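Local structure of 1-pyrroline-5-carboxylate dehydrogenase (Thermus thermophilus, 1UZB) at residues A[36-46]-A[214-224]. The protein probably catalyses the oxidation of 1-pyrroline-5-carboxylate, by way of its open semialdehyde form, to glutamate, as an enzyme of the aldehyde dehydrogenase family. Residues are numbered along the deposited sequence; the frame is centred on the assembly and turned at random.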
loop_
_atom_site.group_PDB
_atom_site.type_symbol
_atom_site.label_atom_id
_atom_site.label_comp_id
_atom_site.label_asym_id
_atom_site.label_seq_id
_atom_site.Cartn_x
_atom_site.Cartn_y
_atom_site.Cartn_z
ATOM N N ARG A 36 16.890 25.865 45.470
ATOM C CA ARG A 36 16.285 26.711 44.448
ATOM C C ARG A 36 14.762 26.693 44.549
ATOM O O ARG A 36 14.171 25.681 44.929
ATOM C CB ARG A 36 16.720 26.233 43.062
ATOM C CG ARG A 36 16.159 27.043 41.908
ATOM C CD ARG A 36 16.666 26.499 40.584
ATOM N NE ARG A 36 16.044 27.153 39.437
ATOM C CZ ARG A 36 16.219 26.769 38.177
ATOM N NH1 ARG A 36 16.999 25.733 37.901
ATOM N NH2 ARG A 36 15.612 27.420 37.195
ATOM N N HIS A 37 14.135 27.817 44.215
ATOM C CA HIS A 37 12.681 27.935 44.268
ATOM C C HIS A 37 12.065 27.966 42.874
ATOM O O HIS A 37 12.489 28.744 42.022
ATOM C CB HIS A 37 12.278 29.205 45.014
ATOM C CG HIS A 37 10.799 29.354 45.185
ATOM N ND1 HIS A 37 10.062 28.541 46.019
ATOM C CD2 HIS A 37 9.914 30.202 44.609
ATOM C CE1 HIS A 37 8.789 28.883 45.952
ATOM N NE2 HIS A 37 8.672 29.889 45.104
ATOM N N TYR A 38 11.057 27.127 42.650
ATOM C CA TYR A 38 10.389 27.068 41.353
ATOM C C TYR A 38 8.919 27.463 41.489
ATOM O O TYR A 38 8.170 26.844 42.239
ATOM C CB TYR A 38 10.477 25.655 40.766
ATOM C CG TYR A 38 11.873 25.064 40.739
ATOM C CD1 TYR A 38 12.465 24.568 41.901
ATOM C CD2 TYR A 38 12.601 25.002 39.551
ATOM C CE1 TYR A 38 13.750 24.023 41.880
ATOM C CE2 TYR A 38 13.886 24.461 39.519
ATOM C CZ TYR A 38 14.452 23.974 40.685
ATOM O OH TYR A 38 15.719 23.438 40.648
ATOM N N PRO A 39 8.488 28.502 40.760
ATOM C CA PRO A 39 7.089 28.939 40.837
ATOM C C PRO A 39 6.145 28.045 40.030
ATOM O O PRO A 39 6.559 27.031 39.463
ATOM C CB PRO A 39 7.132 30.354 40.258
ATOM C CG PRO A 39 8.575 30.774 40.422
ATOM C CD PRO A 39 9.306 29.513 40.074
ATOM N N LEU A 40 4.871 28.422 40.008
ATOM C CA LEU A 40 3.874 27.704 39.224
ATOM C C LEU A 40 4.075 28.220 37.798
ATOM O O LEU A 40 4.768 29.212 37.591
ATOM C CB LEU A 40 2.456 28.079 39.674
ATOM C CG LEU A 40 2.087 28.025 41.161
ATOM C CD1 LEU A 40 0.655 28.522 41.362
ATOM C CD2 LEU A 40 2.231 26.603 41.671
ATOM N N TYR A 41 3.487 27.549 36.816
ATOM C CA TYR A 41 3.582 28.013 35.438
ATOM C C TYR A 41 2.150 28.066 34.927
ATOM O O TYR A 41 1.504 27.032 34.740
ATOM C CB TYR A 41 4.417 27.064 34.575
ATOM C CG TYR A 41 4.714 27.607 33.188
ATOM C CD1 TYR A 41 5.733 28.542 32.983
ATOM C CD2 TYR A 41 3.976 27.186 32.081
ATOM C CE1 TYR A 41 6.010 29.040 31.705
ATOM C CE2 TYR A 41 4.242 27.678 30.806
ATOM C CZ TYR A 41 5.258 28.600 30.623
ATOM O OH TYR A 41 5.530 29.069 29.358
ATOM N N ILE A 42 1.648 29.279 34.724
ATOM C CA ILE A 42 0.281 29.482 34.269
ATOM C C ILE A 42 0.233 30.511 33.153
ATOM O O ILE A 42 0.842 31.572 33.256
ATOM C CB ILE A 42 -0.612 29.995 35.422
ATOM C CG1 ILE A 42 -0.572 29.014 36.595
ATOM C CG2 ILE A 42 -2.039 30.186 34.926
ATOM C CD1 ILE A 42 -1.256 29.526 37.851
ATOM N N GLY A 43 -0.493 30.198 32.088
ATOM C CA GLY A 43 -0.618 31.129 30.985
ATOM C C GLY A 43 0.682 31.652 30.403
ATOM O O GLY A 43 0.799 32.842 30.104
ATOM N N GLY A 44 1.666 30.771 30.253
ATOM C CA GLY A 44 2.933 31.164 29.665
ATOM C C GLY A 44 3.924 31.902 30.542
ATOM O O GLY A 44 4.955 32.360 30.051
ATOM N N GLU A 45 3.632 32.022 31.833
ATOM C CA GLU A 45 4.543 32.717 32.736
ATOM C C GLU A 45 4.657 32.036 34.092
ATOM O O GLU A 45 3.733 31.355 34.542
ATOM C CB GLU A 45 4.086 34.165 32.936
ATOM C CG GLU A 45 2.674 34.299 33.484
ATOM C CD GLU A 45 2.281 35.742 33.759
ATOM O OE1 GLU A 45 1.106 35.980 34.106
ATOM O OE2 GLU A 45 3.147 36.636 33.632
ATOM N N TRP A 46 5.804 32.217 34.738
ATOM C CA TRP A 46 6.018 31.644 36.058
ATOM C C TRP A 46 5.337 32.555 37.073
ATOM O O TRP A 46 5.586 33.762 37.103
ATOM C CB TRP A 46 7.513 31.528 36.355
ATOM C CG TRP A 46 8.212 30.553 35.453
ATOM C CD1 TRP A 46 8.875 30.835 34.292
ATOM C CD2 TRP A 46 8.280 29.132 35.620
ATOM N NE1 TRP A 46 9.350 29.676 33.724
ATOM C CE2 TRP A 46 8.999 28.617 34.519
ATOM C CE3 TRP A 46 7.801 28.243 36.593
ATOM C CZ2 TRP A 46 9.250 27.249 34.363
ATOM C CZ3 TRP A 46 8.053 26.880 36.438
ATOM C CH2 TRP A 46 8.772 26.400 35.328
ATOM N N VAL A 214 10.088 19.306 41.939
ATOM C CA VAL A 214 11.229 19.994 41.345
ATOM C C VAL A 214 11.525 19.534 39.925
ATOM O O VAL A 214 11.711 20.356 39.028
ATOM C CB VAL A 214 12.508 19.829 42.197
ATOM C CG1 VAL A 214 13.703 20.439 41.473
ATOM C CG2 VAL A 214 12.320 20.511 43.545
ATOM N N VAL A 215 11.572 18.226 39.707
ATOM C CA VAL A 215 11.854 17.747 38.363
ATOM C C VAL A 215 10.705 18.097 37.411
ATOM O O VAL A 215 10.919 18.285 36.213
ATOM C CB VAL A 215 12.140 16.228 38.344
ATOM C CG1 VAL A 215 10.855 15.438 38.512
ATOM C CG2 VAL A 215 12.856 15.867 37.053
ATOM N N GLY A 216 9.490 18.193 37.947
ATOM C CA GLY A 216 8.356 18.567 37.122
ATOM C C GLY A 216 8.533 20.002 36.649
ATOM O O GLY A 216 8.207 20.347 35.510
ATOM N N ALA A 217 9.057 20.846 37.532
ATOM C CA ALA A 217 9.298 22.238 37.184
ATOM C C ALA A 217 10.351 22.318 36.079
ATOM O O ALA A 217 10.228 23.122 35.159
ATOM C CB ALA A 217 9.760 23.017 38.409
ATOM N N LYS A 218 11.381 21.479 36.165
ATOM C CA LYS A 218 12.427 21.483 35.150
ATOM C C LYS A 218 11.878 21.042 33.799
ATOM O O LYS A 218 12.330 21.517 32.756
ATOM C CB LYS A 218 13.604 20.599 35.576
ATOM C CG LYS A 218 14.367 21.162 36.763
ATOM C CD LYS A 218 15.650 20.392 37.028
ATOM C CE LYS A 218 16.444 21.026 38.159
ATOM N NZ LYS A 218 17.787 20.406 38.297
ATOM N N VAL A 219 10.903 20.137 33.805
ATOM C CA VAL A 219 10.300 19.715 32.549
ATOM C C VAL A 219 9.549 20.922 31.977
ATOM O O VAL A 219 9.569 21.156 30.769
ATOM C CB VAL A 219 9.337 18.518 32.758
ATOM C CG1 VAL A 219 8.520 18.271 31.494
ATOM C CG2 VAL A 219 10.146 17.269 33.112
ATOM N N PHE A 220 8.903 21.708 32.837
ATOM C CA PHE A 220 8.195 22.882 32.344
ATOM C C PHE A 220 9.135 23.959 31.823
ATOM O O PHE A 220 8.756 24.743 30.952
ATOM C CB PHE A 220 7.232 23.444 33.391
ATOM C CG PHE A 220 5.830 22.948 33.210
ATOM C CD1 PHE A 220 5.484 21.656 33.591
ATOM C CD2 PHE A 220 4.883 23.728 32.552
ATOM C CE1 PHE A 220 4.223 21.142 33.314
ATOM C CE2 PHE A 220 3.615 23.224 32.269
ATOM C CZ PHE A 220 3.284 21.927 32.650
ATOM N N GLU A 221 10.361 24.001 32.336
ATOM C CA GLU A 221 11.327 24.965 31.826
ATOM C C GLU A 221 11.549 24.603 30.358
ATOM O O GLU A 221 11.690 25.475 29.505
ATOM C CB GLU A 221 12.659 24.869 32.570
ATOM C CG GLU A 221 12.669 25.486 33.955
ATOM C CD GLU A 221 14.047 25.441 34.582
ATOM O OE1 GLU A 221 14.596 24.330 34.720
ATOM O OE2 GLU A 221 14.584 26.511 34.933
ATOM N N ILE A 222 11.580 23.303 30.073
ATOM C CA ILE A 222 11.768 22.832 28.707
ATOM C C ILE A 222 10.561 23.206 27.842
ATOM O O ILE A 222 10.723 23.685 26.717
ATOM C CB ILE A 222 11.996 21.305 28.679
ATOM C CG1 ILE A 222 13.350 20.981 29.322
ATOM C CG2 ILE A 222 11.957 20.791 27.245
ATOM C CD1 ILE A 222 13.589 19.500 29.564
ATOM N N PHE A 223 9.354 23.005 28.362
ATOM C CA PHE A 223 8.165 23.364 27.592
ATOM C C PHE A 223 8.169 24.862 27.276
ATOM O O PHE A 223 7.817 25.277 26.168
ATOM C CB PHE A 223 6.876 23.029 28.355
ATOM C CG PHE A 223 6.631 21.551 28.564
ATOM C CD1 PHE A 223 7.154 20.592 27.695
ATOM C CD2 PHE A 223 5.825 21.126 29.614
ATOM C CE1 PHE A 223 6.869 19.229 27.876
ATOM C CE2 PHE A 223 5.536 19.777 29.800
ATOM C CZ PHE A 223 6.058 18.827 28.930
ATOM N N HIS A 224 8.569 25.669 28.256
ATOM C CA HIS A 224 8.610 27.113 28.074
ATOM C C HIS A 224 9.623 27.491 27.002
ATOM O O HIS A 224 9.319 28.265 26.094
ATOM C CB HIS A 224 8.975 27.811 29.389
ATOM C CG HIS A 224 9.065 29.302 29.274
ATOM N ND1 HIS A 224 7.962 30.103 29.072
ATOM C CD2 HIS A 224 10.133 30.134 29.313
ATOM C CE1 HIS A 224 8.347 31.365 28.992
ATOM N NE2 HIS A 224 9.659 31.411 29.136
HETATM O O HOH W 1 16.964 24.023 35.753
#
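Tyr38 lies against the first turns of helix 213-226, where its CB is 3.6 Å from Ala217 CB and its CE1 is equally close to Val214 CG1. The small methyl of Ala217 lets the strand come near; the aromatic ring spreads over neighbouring turns, and its hydroxyl reaches the CE methylene of Lys218, whose ammonium group turns away to Glu33 and Thr119. The packing stays tight at Tyr41, buried where Phe220 presents its rim: the two CD2 atoms are 3.6 Å apart and the ring planes 53° apart. Tyr41 leaves the strand toward the helix, chi1 -172° setting CG opposite the backbone N, and this carries its OH to ND1 of His224, a 2.7 Å hydrogen bond lying in the imidazole plane. A phenylalanine in its place would probably leave His224 ND1 without this partner and the imidazole freer to turn. Trp46 slots in beside them, CD1 of Tyr41 over one face, its indole edge directed at the face of His224 and its CH2 resting 3.9 Å from Phe220 CB. The Ile42–Glu45 type I' turn, with glycines at its positive-phi positions, folds the chain back to bring Trp46 there.

The solvent side, which takes in the exposed His224 as well as the Arg36–Glu221 end, is more polar and more open to water. Arg36, its chain extended, runs alongside Tyr38, and CE2 of that ring lies over one face of the guanidinium; Arg36 NH2 forms a 2.6 Å salt bridge with Glu221 OE2, met from above the carboxylate plane. A water joins Arg36 NH1 to Glu221 OE1, while Glu33 also pairs with Arg36, and Arg112 with Glu221. The hairpin thus covers helix 213-226, the helix of the beta-alpha-beta crossover from strand 203-207 to its parallel neighbour 233-235, typical of the Rossmann-like nucleotide-binding domain of aldehyde dehydrogenases.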